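Local coordinates for protein MYB21 (Trichomonas vaginalis, PDB 3OSG) that binds the MRE-1-12 promoter DNA through its R2R3 Myb domain and probably acts as a sequence-specific regulator of RNA polymerase II transcription, at residues 44-47 with 48-51; 95-98 with 99-103. All blocks are in the same frame, centred on the assembly; numbering follows the deposited sequence.

In the fold
Contact 1 lies at the start of helix 45-56 and contact 2 at the start of helix 96-109, each within its own Myb-like domain range. Along the chain they come in series, with centres 18 Å apart and nearest atoms about 7 Å apart, so they do not touch. Both present side chains to bases of the same DNA: Arg46 reads a guanine of chain B, while Lys100 and Asn101 read a guanine of chain C and an adenine of chain B. The end of helix 45-56 bridges them, since its Asn54 and Tyr55 meet Thr95, Ile97 and His98. Two recognition helices thus read one DNA.

Contact 1 (44-47 with 48-51); sequences NARQ and CRDR. With nucleotides of chain B; nucleotides of chain C.
Arg46 NE donates to Asp50 OD2 at 2.7 Å in a salt bridge between residues one helical turn apart. The carboxylate is met from above its plane, and the two flat groups stand 71° apart. This second-shell grip, with a water joining Arg46 NH2 to Asp50 OD1, probably holds the guanidinium in place for base reading: NH1 of Arg46 donates to N7 of DG8 of chain B at 2.9 Å, and its NH2 to O6 of the same guanine at 2.6 Å. A bend at chi2 (-102°) swings the arginine toward that base edge, while C5 of DC7 of chain B lies over one guanidinium face, toward its rim.

Asn44 and Gln47 close a capping box, Gln47 N donating to Asn44 OD1 at 2.7 Å and Asn44 N to Gln47 OE1 at 2.9 Å. The Gln47 side-chain amide also donates through NE2 to OP2 of DC7 of chain B, at 2.8 Å. Farther out, the Arg49 guanidinium lies between C2' of DT2 of chain C and Arg46 CA. Cys48 packs inward on Trp33 and Ala37. The bidentate arginine-guanine pair, common in major-groove recognition, here marks helix 45-56 as a recognition helix of the helix-turn-helix-related Myb-like domain.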
# COMPACT_ATOMS: atom_id res chain seq x y z
N ASN A 44 8.70 8.64 10.28
CA ASN A 44 9.63 7.64 10.78
C ASN A 44 9.94 6.58 9.71
O ASN A 44 9.43 6.66 8.59
CB ASN A 44 9.06 6.99 12.04
CG ASN A 44 7.76 6.26 11.76
OD1 ASN A 44 7.59 5.66 10.71
ND2 ASN A 44 6.84 6.30 12.72
N ALA A 45 10.78 5.61 10.05
CA ALA A 45 11.22 4.61 9.07
C ALA A 45 10.04 3.77 8.57
O ALA A 45 9.94 3.48 7.37
CB ALA A 45 12.30 3.69 9.67
N ARG A 46 9.16 3.39 9.49
CA ARG A 46 7.99 2.57 9.17
C ARG A 46 7.08 3.27 8.15
O ARG A 46 6.60 2.65 7.20
CB ARG A 46 7.20 2.32 10.45
CG ARG A 46 6.08 1.36 10.32
CD ARG A 46 4.72 2.05 10.22
NE ARG A 46 3.76 1.02 9.84
CZ ARG A 46 2.87 0.46 10.64
NH1 ARG A 46 2.69 0.88 11.90
NH2 ARG A 46 2.11 -0.50 10.16
N GLN A 47 6.82 4.55 8.37
CA GLN A 47 5.98 5.30 7.47
C GLN A 47 6.56 5.38 6.07
O GLN A 47 5.85 5.22 5.09
CB GLN A 47 5.72 6.70 8.01
CG GLN A 47 4.83 6.73 9.25
CD GLN A 47 4.76 8.12 9.84
OE1 GLN A 47 5.78 8.70 10.21
NE2 GLN A 47 3.55 8.67 9.90
N CYS A 48 7.86 5.62 5.97
CA CYS A 48 8.48 5.72 4.64
C CYS A 48 8.48 4.36 3.95
O CYS A 48 8.20 4.25 2.76
CB CYS A 48 9.92 6.29 4.73
SG CYS A 48 9.98 8.02 5.28
N ARG A 49 8.80 3.31 4.68
CA ARG A 49 8.82 1.98 4.08
C ARG A 49 7.44 1.61 3.56
O ARG A 49 7.31 1.11 2.45
CB ARG A 49 9.31 0.94 5.08
CG ARG A 49 9.37 -0.47 4.51
CD ARG A 49 10.03 -1.46 5.47
NE ARG A 49 9.26 -1.58 6.70
CZ ARG A 49 9.63 -1.09 7.88
NH1 ARG A 49 10.81 -0.49 8.03
NH2 ARG A 49 8.82 -1.22 8.93
N ASP A 50 6.40 1.85 4.36
CA ASP A 50 5.04 1.47 3.95
C ASP A 50 4.60 2.24 2.71
O ASP A 50 4.03 1.67 1.78
CB ASP A 50 4.03 1.75 5.07
CG ASP A 50 4.05 0.71 6.18
OD1 ASP A 50 4.75 -0.32 6.08
OD2 ASP A 50 3.32 0.93 7.18
N ARG A 51 4.84 3.54 2.70
CA ARG A 51 4.46 4.37 1.58
C ARG A 51 5.14 3.88 0.30
O ARG A 51 4.50 3.72 -0.74
CB ARG A 51 4.78 5.83 1.85
CG ARG A 51 4.25 6.78 0.77
CD ARG A 51 2.73 6.69 0.62
NE ARG A 51 2.27 7.59 -0.44
CZ ARG A 51 1.04 7.59 -0.95
NH1 ARG A 51 0.13 6.74 -0.51
NH2 ARG A 51 0.74 8.47 -1.91
P DC B 7 0.02 7.48 9.83
OP1 DC B 7 -0.22 8.81 10.40
OP2 DC B 7 1.30 7.12 9.18
O5' DC B 7 -0.27 6.40 10.97
C5' DC B 7 -1.36 6.60 11.86
C4' DC B 7 -1.64 5.34 12.68
O4' DC B 7 -2.08 4.23 11.84
C3' DC B 7 -0.47 4.83 13.52
O3' DC B 7 -1.02 4.58 14.82
C2' DC B 7 -0.05 3.57 12.79
C1' DC B 7 -1.40 3.06 12.25
N1 DC B 7 -1.34 2.08 11.12
C2 DC B 7 -2.21 1.01 11.14
O2 DC B 7 -2.98 0.91 12.07
N3 DC B 7 -2.19 0.11 10.13
C4 DC B 7 -1.34 0.24 9.13
N4 DC B 7 -1.38 -0.71 8.18
C5 DC B 7 -0.42 1.33 9.08
C6 DC B 7 -0.47 2.22 10.09
P DG B 8 -0.14 4.43 16.16
OP1 DG B 8 -0.57 5.44 17.14
OP2 DG B 8 1.27 4.33 15.75
O5' DG B 8 -0.64 3.02 16.71
C5' DG B 8 -2.03 2.76 16.80
C4' DG B 8 -2.29 1.44 17.51
O4' DG B 8 -2.28 0.35 16.56
C3' DG B 8 -1.26 1.04 18.54
O3' DG B 8 -1.90 0.24 19.51
C2' DG B 8 -0.24 0.25 17.71
C1' DG B 8 -1.14 -0.47 16.71
N9 DG B 8 -0.61 -0.62 15.35
C8 DG B 8 0.12 0.29 14.63
N7 DG B 8 0.41 -0.10 13.42
C5 DG B 8 -0.18 -1.34 13.33
C6 DG B 8 -0.21 -2.26 12.26
O6 DG B 8 0.30 -2.13 11.14
N1 DG B 8 -0.91 -3.42 12.57
C2 DG B 8 -1.52 -3.66 13.78
N2 DG B 8 -2.16 -4.83 13.88
N3 DG B 8 -1.50 -2.81 14.80
C4 DG B 8 -0.82 -1.68 14.50
P DT C 2 14.43 -2.69 7.67
OP1 DT C 2 15.13 -2.93 6.39
OP2 DT C 2 14.08 -1.31 8.06
O5' DT C 2 13.12 -3.60 7.73
C5' DT C 2 13.21 -4.96 7.36
C4' DT C 2 11.86 -5.64 7.51
O4' DT C 2 11.63 -5.86 8.92
C3' DT C 2 10.67 -4.82 7.01
O3' DT C 2 9.70 -5.67 6.44
C2' DT C 2 10.07 -4.30 8.31
C1' DT C 2 10.27 -5.57 9.11
N1 DT C 2 9.96 -5.44 10.54
C2 DT C 2 9.41 -6.53 11.16
O2 DT C 2 9.19 -7.56 10.56
N3 DT C 2 9.12 -6.35 12.49
C4 DT C 2 9.35 -5.19 13.22
O4 DT C 2 9.06 -5.11 14.40
C5 DT C 2 9.94 -4.09 12.49
C7 DT C 2 10.24 -2.77 13.15
C6 DT C 2 10.21 -4.26 11.20
O HOH W 1 3.75 -2.18 7.92

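Contact 2 (95-98 with 99-103); sequences TDIH and IKNRW. With nucleotides of chain C; nucleotides of chain B.
The imidazole of His98 has OP2 of DA5 of chain B at its edge, near the ring plane, and meets Tyr55 of helix 45-56 edge-to-face; His98 NE2 also makes a weak hydrogen bond with Asn54 O. The amide of Asn101 turns its end to the base of the same nucleotide: ND2 of Asn101 donates to N7 of DA5 of chain B at 2.9 Å, and OD1 of Asn101 accepts from N6 of DA5 of chain B at 3.1 Å. These two bonds, the second the straighter at 163°, set the rotation of the amide and suit the major-groove edge of adenine, consistent with its selection.

Lys100 reads the other strand, its NZ donating to O6 of DG6 of chain C at 2.9 Å and to N7 of that guanine at 3.1 Å. With chi1 at 71°, CG of Lys100 sits between backbone N and carbonyl carbon, and the extended chain bends at chi4 to bring the ammonium to the base. Base reading by this asparagine and lysine is consistent with helix 96-109 being the recognition helix of the Myb-like domain. A water accepts from Lys100 NZ at 2.6 Å.

Ile97 runs alongside both, with CD1 of Ile97 4.0 Å from Lys100 CE. Thr95, the N-cap, takes a weak bond from Ile97 N through OG1, which also bonds to Asn54. On the protein side, Ile99 packs on Trp65, Leu73, Trp84 and Ala88, and Arg102 forms a salt bridge with Asp70.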
# COMPACT_ATOMS: atom_id res chain seq x y z
N THR A 95 -0.43 -5.42 -3.37
CA THR A 95 0.21 -5.99 -2.19
C THR A 95 -0.87 -6.44 -1.24
O THR A 95 -2.04 -6.20 -1.48
CB THR A 95 1.07 -4.95 -1.46
OG1 THR A 95 0.22 -4.01 -0.81
CG2 THR A 95 1.96 -4.23 -2.46
N ASP A 96 -0.47 -7.07 -0.14
CA ASP A 96 -1.43 -7.54 0.84
C ASP A 96 -2.32 -6.42 1.37
O ASP A 96 -3.47 -6.66 1.70
CB ASP A 96 -0.72 -8.26 1.99
CG ASP A 96 0.24 -7.36 2.74
OD1 ASP A 96 0.45 -7.57 3.95
OD2 ASP A 96 0.80 -6.43 2.12
N ILE A 97 -1.79 -5.20 1.44
CA ILE A 97 -2.56 -4.05 1.89
C ILE A 97 -3.75 -3.86 0.95
O ILE A 97 -4.88 -3.74 1.40
CB ILE A 97 -1.72 -2.74 1.86
CG1 ILE A 97 -0.70 -2.71 3.00
CG2 ILE A 97 -2.63 -1.51 1.85
CD1 ILE A 97 -1.25 -3.01 4.36
N HIS A 98 -3.48 -3.85 -0.35
CA HIS A 98 -4.53 -3.67 -1.34
C HIS A 98 -5.52 -4.83 -1.33
O HIS A 98 -6.74 -4.62 -1.41
CB HIS A 98 -3.95 -3.47 -2.75
CG HIS A 98 -2.83 -2.47 -2.82
ND1 HIS A 98 -2.93 -1.19 -2.31
CD2 HIS A 98 -1.58 -2.57 -3.34
CE1 HIS A 98 -1.79 -0.55 -2.51
NE2 HIS A 98 -0.96 -1.37 -3.13
N ILE A 99 -5.01 -6.05 -1.23
CA ILE A 99 -5.88 -7.22 -1.22
C ILE A 99 -6.86 -7.19 -0.05
O ILE A 99 -8.06 -7.44 -0.23
CB ILE A 99 -5.08 -8.56 -1.22
CG1 ILE A 99 -4.86 -9.06 -2.65
CG2 ILE A 99 -5.83 -9.63 -0.45
CD1 ILE A 99 -3.94 -8.23 -3.50
N LYS A 100 -6.38 -6.90 1.16
CA LYS A 100 -7.28 -6.89 2.31
C LYS A 100 -8.29 -5.71 2.30
O LYS A 100 -9.42 -5.87 2.73
CB LYS A 100 -6.56 -7.10 3.65
CG LYS A 100 -5.70 -5.95 4.18
CD LYS A 100 -5.02 -6.38 5.49
CE LYS A 100 -4.08 -5.29 6.01
NZ LYS A 100 -4.85 -4.08 6.43
N ASN A 101 -7.89 -4.55 1.77
CA ASN A 101 -8.87 -3.48 1.56
C ASN A 101 -9.96 -3.90 0.56
O ASN A 101 -11.15 -3.62 0.75
CB ASN A 101 -8.19 -2.19 1.06
CG ASN A 101 -7.53 -1.40 2.19
OD1 ASN A 101 -7.94 -1.47 3.35
ND2 ASN A 101 -6.51 -0.64 1.84
N ARG A 102 -9.54 -4.56 -0.51
CA ARG A 102 -10.47 -4.95 -1.57
C ARG A 102 -11.45 -6.01 -1.11
O ARG A 102 -12.57 -6.08 -1.62
CB ARG A 102 -9.72 -5.44 -2.80
CG ARG A 102 -10.60 -5.61 -4.00
CD ARG A 102 -11.14 -4.28 -4.47
NE ARG A 102 -12.05 -4.48 -5.59
CZ ARG A 102 -12.78 -3.53 -6.15
NH1 ARG A 102 -12.74 -2.28 -5.70
NH2 ARG A 102 -13.58 -3.83 -7.17
N TRP A 103 -11.05 -6.84 -0.14
CA TRP A 103 -11.96 -7.85 0.37
C TRP A 103 -13.15 -7.21 1.07
O TRP A 103 -14.26 -7.70 0.99
CB TRP A 103 -11.27 -8.83 1.31
CG TRP A 103 -12.27 -9.74 1.97
CD1 TRP A 103 -12.54 -9.84 3.30
CD2 TRP A 103 -13.16 -10.65 1.30
NE1 TRP A 103 -13.54 -10.76 3.51
CE2 TRP A 103 -13.94 -11.27 2.30
CE3 TRP A 103 -13.38 -10.99 -0.04
CZ2 TRP A 103 -14.92 -12.22 2.00
CZ3 TRP A 103 -14.36 -11.94 -0.33
CH2 TRP A 103 -15.11 -12.54 0.68
P DG C 6 -6.78 -10.08 9.49
OP1 DG C 6 -7.49 -11.34 9.79
OP2 DG C 6 -7.01 -9.42 8.20
O5' DG C 6 -7.06 -9.09 10.68
C5' DG C 6 -6.81 -9.55 12.00
C4' DG C 6 -6.88 -8.41 13.01
O4' DG C 6 -5.93 -7.35 12.72
C3' DG C 6 -8.25 -7.75 13.11
O3' DG C 6 -8.46 -7.53 14.51
C2' DG C 6 -8.07 -6.48 12.28
C1' DG C 6 -6.61 -6.11 12.53
N9 DG C 6 -5.91 -5.49 11.40
C8 DG C 6 -5.84 -6.00 10.14
N7 DG C 6 -5.14 -5.28 9.32
C5 DG C 6 -4.69 -4.22 10.08
C6 DG C 6 -3.89 -3.11 9.70
O6 DG C 6 -3.38 -2.89 8.58
N1 DG C 6 -3.67 -2.24 10.78
C2 DG C 6 -4.19 -2.46 12.05
N2 DG C 6 -3.90 -1.56 13.00
N3 DG C 6 -4.94 -3.49 12.40
C4 DG C 6 -5.16 -4.34 11.37
P DA B 5 -5.64 3.46 -0.97
OP1 DA B 5 -5.74 4.07 -2.29
OP2 DA B 5 -5.20 2.06 -0.80
O5' DA B 5 -4.68 4.39 -0.09
C5' DA B 5 -4.99 5.77 0.00
C4' DA B 5 -4.43 6.34 1.28
O4' DA B 5 -5.19 5.82 2.40
C3' DA B 5 -2.97 5.98 1.57
O3' DA B 5 -2.39 7.06 2.27
C2' DA B 5 -3.09 4.75 2.46
C1' DA B 5 -4.35 5.06 3.25
N9 DA B 5 -5.12 3.86 3.59
C8 DA B 5 -5.33 2.77 2.80
N7 DA B 5 -6.07 1.83 3.36
C5 DA B 5 -6.40 2.36 4.59
C6 DA B 5 -7.18 1.86 5.64
N6 DA B 5 -7.79 0.67 5.59
N1 DA B 5 -7.33 2.62 6.73
C2 DA B 5 -6.74 3.82 6.76
N3 DA B 5 -5.96 4.39 5.82
C4 DA B 5 -5.83 3.61 4.75
P DC C 5 -1.00 -11.95 6.39
OP1 DC C 5 -1.38 -13.38 6.35
OP2 DC C 5 -0.92 -11.17 5.14
O5' DC C 5 -1.91 -11.15 7.42
C5' DC C 5 -2.07 -11.65 8.72
C4' DC C 5 -2.87 -10.65 9.50
O4' DC C 5 -2.05 -9.48 9.72
C3' DC C 5 -4.16 -10.16 8.82
O3' DC C 5 -5.21 -10.34 9.76
C2' DC C 5 -3.88 -8.69 8.54
C1' DC C 5 -2.91 -8.36 9.68
N1 DC C 5 -2.09 -7.15 9.43
C2 DC C 5 -1.89 -6.24 10.46
O2 DC C 5 -2.42 -6.48 11.54
N3 DC C 5 -1.12 -5.14 10.22
C4 DC C 5 -0.59 -4.94 9.02
N4 DC C 5 0.15 -3.85 8.80
C5 DC C 5 -0.77 -5.87 7.96
C6 DC C 5 -1.53 -6.94 8.20
O HOH W 2 -4.99 -2.50 4.36